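Local coordinates for uncharacterized aldehyde dehydrogenase AldY (Bacillus subtilis, PDB 4DNG), which probably oxidises aldehydes to carboxylates with NAD(+) as the electron acceptor, and may help protect cells against ethanol stress, at residues K306-D318 with A353-V367. Sequence-based numbering, arbitrary orientation.
Sequences KFTARVKQLPYGD and AVEGKRVGNVLTPYV
Thr-364 OG1 accepts a short hydrogen bond from Lys-357 N, 2.6 Å long and bent to 140° at the hydrogen, while the other branch of the same side chain meets Tyr-316. With OG1 held between the backbone N and the carbonyl carbon (chi1 54°), CG2 swings out over the phenol ring and makes a CH-pi contact 3.6 Å from its centroid, 13° off the normal. Val-359 CG2 approaches Tyr-316 CE1 to 3.8 Å, and the two side chains cross at about a right angle. With a serine here the hydroxyl remains but the methyl is gone, so the Tyr-316 ring would probably lose its cover on that face and turn more easily.

The last turns of helix 297-313, before Tyr-316, supply the greasy part. Val-311 CG1 packs against Pro-365 CB at 3.4 Å, the two side chains running past each other in opposite directions, and Phe-280 of helix 268-281 touches both residues. Phe-307 brings its ring edge to Val-367, CE2 to CG2 3.7 Å. Val-354 CG2 lies 3.7 Å from Thr-308 CB; the Thr-308 hydroxyl is turned back to the helix, bonded to Val-304 O and Glu-305 O.

The whole is helix-on-sheet packing, as in the alpha/beta catalytic domain of aldehyde dehydrogenases: the helix and its tail cover an antiparallel edge with a type II' turn at Val-359 to Val-362 and a classic beta bulge where Ala-353 and Val-354 both face Val-367.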
loop_
_atom_site.group_PDB
_atom_site.type_symbol
_atom_site.label_atom_id
_atom_site.label_comp_id
_atom_site.label_asym_id
_atom_site.label_seq_id
_atom_site.Cartn_x
_atom_site.Cartn_y
_atom_site.Cartn_z
ATOM N N LYS A 306 -6.871 42.362 9.750
ATOM C CA LYS A 306 -7.684 41.600 10.695
ATOM C C LYS A 306 -6.927 40.441 11.339
ATOM O O LYS A 306 -7.001 40.254 12.559
ATOM C CB LYS A 306 -8.964 41.095 10.022
ATOM C CG LYS A 306 -10.128 42.052 10.169
ATOM C CD LYS A 306 -11.146 41.887 9.060
ATOM C CE LYS A 306 -11.722 43.248 8.708
ATOM N NZ LYS A 306 -12.732 43.136 7.630
ATOM N N PHE A 307 -6.209 39.674 10.514
ATOM C CA PHE A 307 -5.439 38.518 10.986
ATOM C C PHE A 307 -4.295 38.965 11.881
ATOM O O PHE A 307 -4.060 38.340 12.899
ATOM C CB PHE A 307 -4.919 37.658 9.817
ATOM C CG PHE A 307 -4.194 36.412 10.256
ATOM C CD1 PHE A 307 -4.893 35.228 10.498
ATOM C CD2 PHE A 307 -2.806 36.424 10.448
ATOM C CE1 PHE A 307 -4.222 34.076 10.919
ATOM C CE2 PHE A 307 -2.135 35.290 10.873
ATOM C CZ PHE A 307 -2.845 34.113 11.107
ATOM N N THR A 308 -3.604 40.045 11.498
ATOM C CA THR A 308 -2.514 40.613 12.304
ATOM C C THR A 308 -3.003 41.150 13.646
ATOM O O THR A 308 -2.460 40.790 14.698
ATOM C CB THR A 308 -1.753 41.752 11.583
ATOM O OG1 THR A 308 -2.685 42.719 11.085
ATOM C CG2 THR A 308 -0.918 41.214 10.439
ATOM N N ALA A 309 -4.024 42.005 13.613
ATOM C CA ALA A 309 -4.560 42.563 14.852
ATOM C C ALA A 309 -4.942 41.439 15.820
ATOM O O ALA A 309 -4.599 41.500 17.005
ATOM C CB ALA A 309 -5.753 43.463 14.580
ATOM N N ARG A 310 -5.618 40.410 15.303
ATOM C CA ARG A 310 -6.183 39.344 16.135
ATOM C C ARG A 310 -5.088 38.473 16.769
ATOM O O ARG A 310 -5.183 38.096 17.942
ATOM C CB ARG A 310 -7.200 38.520 15.324
ATOM C CG ARG A 310 -7.935 37.413 16.075
ATOM C CD ARG A 310 -8.933 37.924 17.105
ATOM N NE ARG A 310 -9.589 36.823 17.818
ATOM C CZ ARG A 310 -9.107 36.217 18.906
ATOM N NH1 ARG A 310 -7.949 36.594 19.438
ATOM N NH2 ARG A 310 -9.792 35.228 19.467
ATOM N N VAL A 311 -4.048 38.195 15.983
ATOM C CA VAL A 311 -2.890 37.393 16.405
ATOM C C VAL A 311 -2.130 38.087 17.533
ATOM O O VAL A 311 -1.680 37.439 18.484
ATOM C CB VAL A 311 -1.954 37.097 15.199
ATOM C CG1 VAL A 311 -0.563 36.676 15.640
ATOM C CG2 VAL A 311 -2.575 36.045 14.293
ATOM N N LYS A 312 -2.023 39.412 17.422
ATOM C CA LYS A 312 -1.328 40.252 18.408
ATOM C C LYS A 312 -1.920 40.176 19.827
ATOM O O LYS A 312 -1.228 40.468 20.803
ATOM C CB LYS A 312 -1.294 41.720 17.945
ATOM C CG LYS A 312 -0.363 42.014 16.773
ATOM C CD LYS A 312 0.584 43.171 17.087
ATOM C CE LYS A 312 1.786 42.682 17.895
ATOM N NZ LYS A 312 2.523 43.752 18.621
ATOM N N GLN A 313 -3.195 39.790 19.923
ATOM C CA GLN A 313 -3.920 39.734 21.192
ATOM C C GLN A 313 -3.654 38.456 21.954
ATOM O O GLN A 313 -3.611 38.463 23.192
ATOM C CB GLN A 313 -5.425 39.824 20.954
ATOM C CG GLN A 313 -6.006 41.226 20.999
ATOM C CD GLN A 313 -7.211 41.377 20.084
ATOM O OE1 GLN A 313 -7.283 42.319 19.296
ATOM N NE2 GLN A 313 -8.154 40.438 20.170
ATOM N N LEU A 314 -3.480 37.367 21.203
ATOM C CA LEU A 314 -3.455 36.016 21.762
ATOM C C LEU A 314 -2.589 35.910 23.018
ATOM O O LEU A 314 -1.444 36.366 23.021
ATOM C CB LEU A 314 -3.018 35.000 20.706
ATOM C CG LEU A 314 -3.710 35.049 19.333
ATOM C CD1 LEU A 314 -2.951 34.161 18.356
ATOM C CD2 LEU A 314 -5.188 34.673 19.393
ATOM N N PRO A 315 -3.161 35.356 24.106
ATOM C CA PRO A 315 -2.434 35.075 25.358
ATOM C C PRO A 315 -1.303 34.060 25.210
ATOM O O PRO A 315 -1.503 32.972 24.672
ATOM C CB PRO A 315 -3.529 34.522 26.280
ATOM C CG PRO A 315 -4.777 35.188 25.798
ATOM C CD PRO A 315 -4.625 35.270 24.297
ATOM N N TYR A 316 -0.120 34.422 25.686
ATOM C CA TYR A 316 1.004 33.499 25.669
ATOM C C TYR A 316 1.533 33.230 27.084
ATOM O O TYR A 316 1.412 34.076 27.963
ATOM C CB TYR A 316 2.107 34.004 24.719
ATOM C CG TYR A 316 2.874 35.218 25.206
ATOM C CD1 TYR A 316 3.922 35.086 26.126
ATOM C CD2 TYR A 316 2.577 36.494 24.727
ATOM C CE1 TYR A 316 4.633 36.188 26.567
ATOM C CE2 TYR A 316 3.287 37.604 25.160
ATOM C CZ TYR A 316 4.313 37.447 26.081
ATOM O OH TYR A 316 5.027 38.541 26.523
ATOM N N GLY A 317 2.101 32.048 27.310
ATOM C CA GLY A 317 2.729 31.759 28.597
ATOM C C GLY A 317 2.559 30.342 29.109
ATOM O O GLY A 317 2.841 29.373 28.403
ATOM N N ASP A 318 2.126 30.225 30.361
ATOM C CA ASP A 318 1.960 28.925 30.995
ATOM C C ASP A 318 0.755 28.229 30.402
ATOM O O ASP A 318 -0.356 28.736 30.445
ATOM C CB ASP A 318 1.807 29.053 32.508
ATOM C CG ASP A 318 2.044 27.741 33.226
ATOM O OD1 ASP A 318 2.013 26.676 32.563
ATOM O OD2 ASP A 318 2.262 27.772 34.457
ATOM N N ALA A 353 4.954 41.545 9.268
ATOM C CA ALA A 353 3.875 42.385 9.781
ATOM C C ALA A 353 3.805 42.312 11.303
ATOM O O ALA A 353 3.703 43.343 11.973
ATOM C CB ALA A 353 2.544 42.001 9.159
ATOM N N VAL A 354 3.879 41.093 11.836
ATOM C CA VAL A 354 3.873 40.881 13.283
ATOM C C VAL A 354 5.165 40.192 13.727
ATOM O O VAL A 354 5.464 39.075 13.307
ATOM C CB VAL A 354 2.632 40.073 13.727
ATOM C CG1 VAL A 354 2.701 39.729 15.206
ATOM C CG2 VAL A 354 1.357 40.840 13.418
ATOM N N GLU A 355 5.931 40.867 14.576
ATOM C CA GLU A 355 7.186 40.313 15.073
ATOM C C GLU A 355 7.033 39.714 16.463
ATOM O O GLU A 355 6.729 40.421 17.418
ATOM C CB GLU A 355 8.276 41.379 15.077
ATOM C CG GLU A 355 9.653 40.850 15.448
ATOM C CD GLU A 355 10.787 41.690 14.883
ATOM O OE1 GLU A 355 10.540 42.823 14.397
ATOM O OE2 GLU A 355 11.939 41.209 14.927
ATOM N N GLY A 356 7.237 38.406 16.565
ATOM C CA GLY A 356 7.220 37.732 17.860
ATOM C C GLY A 356 8.563 37.839 18.564
ATOM O O GLY A 356 9.443 38.596 18.132
ATOM N N LYS A 357 8.725 37.071 19.641
ATOM C CA LYS A 357 9.952 37.092 20.459
ATOM C C LYS A 357 10.027 35.812 21.281
ATOM O O LYS A 357 9.071 35.036 21.282
ATOM C CB LYS A 357 10.006 38.335 21.371
ATOM C CG LYS A 357 9.121 38.272 22.610
ATOM C CD LYS A 357 8.888 39.664 23.176
ATOM C CE LYS A 357 8.148 39.623 24.505
ATOM N NZ LYS A 357 9.089 39.475 25.649
ATOM N N ARG A 358 11.154 35.607 21.972
ATOM C CA ARG A 358 11.371 34.408 22.774
ATOM C C ARG A 358 11.293 34.727 24.257
ATOM O O ARG A 358 12.154 35.429 24.784
ATOM C CB ARG A 358 12.726 33.757 22.463
ATOM C CG ARG A 358 13.135 32.734 23.515
ATOM C CD ARG A 358 14.301 31.839 23.125
ATOM N NE ARG A 358 14.363 30.692 24.029
ATOM C CZ ARG A 358 15.237 29.691 23.953
ATOM N NH1 ARG A 358 15.177 28.700 24.843
ATOM N NH2 ARG A 358 16.161 29.663 22.992
ATOM N N VAL A 359 10.271 34.198 24.923
ATOM C CA VAL A 359 10.160 34.304 26.375
ATOM C C VAL A 359 10.339 32.914 26.977
ATOM O O VAL A 359 9.424 32.084 26.946
ATOM C CB VAL A 359 8.802 34.893 26.828
ATOM C CG1 VAL A 359 8.840 35.239 28.309
ATOM C CG2 VAL A 359 8.440 36.123 26.012
ATOM N N GLY A 360 11.518 32.663 27.533
ATOM C CA GLY A 360 11.837 31.336 28.027
ATOM C C GLY A 360 11.815 30.400 26.835
ATOM O O GLY A 360 12.538 30.616 25.860
ATOM N N ASN A 361 10.964 29.380 26.893
ATOM C CA ASN A 361 10.860 28.431 25.793
ATOM C C ASN A 361 9.580 28.617 24.947
ATOM O O ASN A 361 9.235 27.774 24.095
ATOM C CB ASN A 361 11.053 26.992 26.296
ATOM C CG ASN A 361 12.284 26.847 27.188
ATOM O OD1 ASN A 361 12.171 26.702 28.414
ATOM N ND2 ASN A 361 13.468 26.898 26.576
ATOM N N VAL A 362 8.898 29.740 25.185
ATOM C CA VAL A 362 7.741 30.152 24.394
ATOM C C VAL A 362 8.214 31.084 23.289
ATOM O O VAL A 362 8.933 32.048 23.548
ATOM C CB VAL A 362 6.713 30.940 25.253
ATOM C CG1 VAL A 362 5.588 31.468 24.383
ATOM C CG2 VAL A 362 6.144 30.088 26.393
ATOM N N LEU A 363 7.831 30.820 22.052
ATOM C CA LEU A 363 7.889 31.915 21.098
ATOM C C LEU A 363 6.510 32.412 20.661
ATOM O O LEU A 363 5.595 31.630 20.382
ATOM C CB LEU A 363 8.898 31.702 19.959
ATOM C CG LEU A 363 8.809 30.678 18.846
ATOM C CD1 LEU A 363 8.066 31.252 17.653
ATOM C CD2 LEU A 363 10.230 30.327 18.447
ATOM N N THR A 364 6.383 33.739 20.681
ATOM C CA THR A 364 5.144 34.441 20.427
ATOM C C THR A 364 5.006 34.520 18.934
ATOM O O THR A 364 6.020 34.536 18.236
ATOM C CB THR A 364 5.200 35.864 20.977
ATOM O OG1 THR A 364 6.356 36.507 20.438
ATOM C CG2 THR A 364 5.278 35.856 22.518
ATOM N N PRO A 365 3.753 34.580 18.442
ATOM C CA PRO A 365 3.473 34.441 17.014
ATOM C C PRO A 365 4.293 35.395 16.129
ATOM O O PRO A 365 4.521 36.552 16.512
ATOM C CB PRO A 365 1.976 34.769 16.906
ATOM C CG PRO A 365 1.424 34.562 18.270
ATOM C CD PRO A 365 2.533 34.836 19.234
ATOM N N TYR A 366 4.738 34.891 14.973
ATOM C CA TYR A 366 5.312 35.724 13.910
ATOM C C TYR A 366 4.435 35.623 12.676
ATOM O O TYR A 366 4.016 34.528 12.296
ATOM C CB TYR A 366 6.725 35.273 13.524
ATOM C CG TYR A 366 7.805 35.496 14.568
ATOM C CD1 TYR A 366 7.840 34.739 15.750
ATOM C CD2 TYR A 366 8.823 36.432 14.352
ATOM C CE1 TYR A 366 8.841 34.930 16.697
ATOM C CE2 TYR A 366 9.826 36.630 15.288
ATOM C CZ TYR A 366 9.835 35.877 16.456
ATOM O OH TYR A 366 10.830 36.084 17.387
ATOM N N VAL A 367 4.165 36.758 12.039
ATOM C CA VAL A 367 3.429 36.745 10.785
ATOM C C VAL A 367 4.248 37.439 9.700
ATOM O O VAL A 367 4.540 38.640 9.785
ATOM C CB VAL A 367 2.002 37.351 10.907
ATOM C CG1 VAL A 367 1.281 37.288 9.558
ATOM C CG2 VAL A 367 1.177 36.624 11.982
#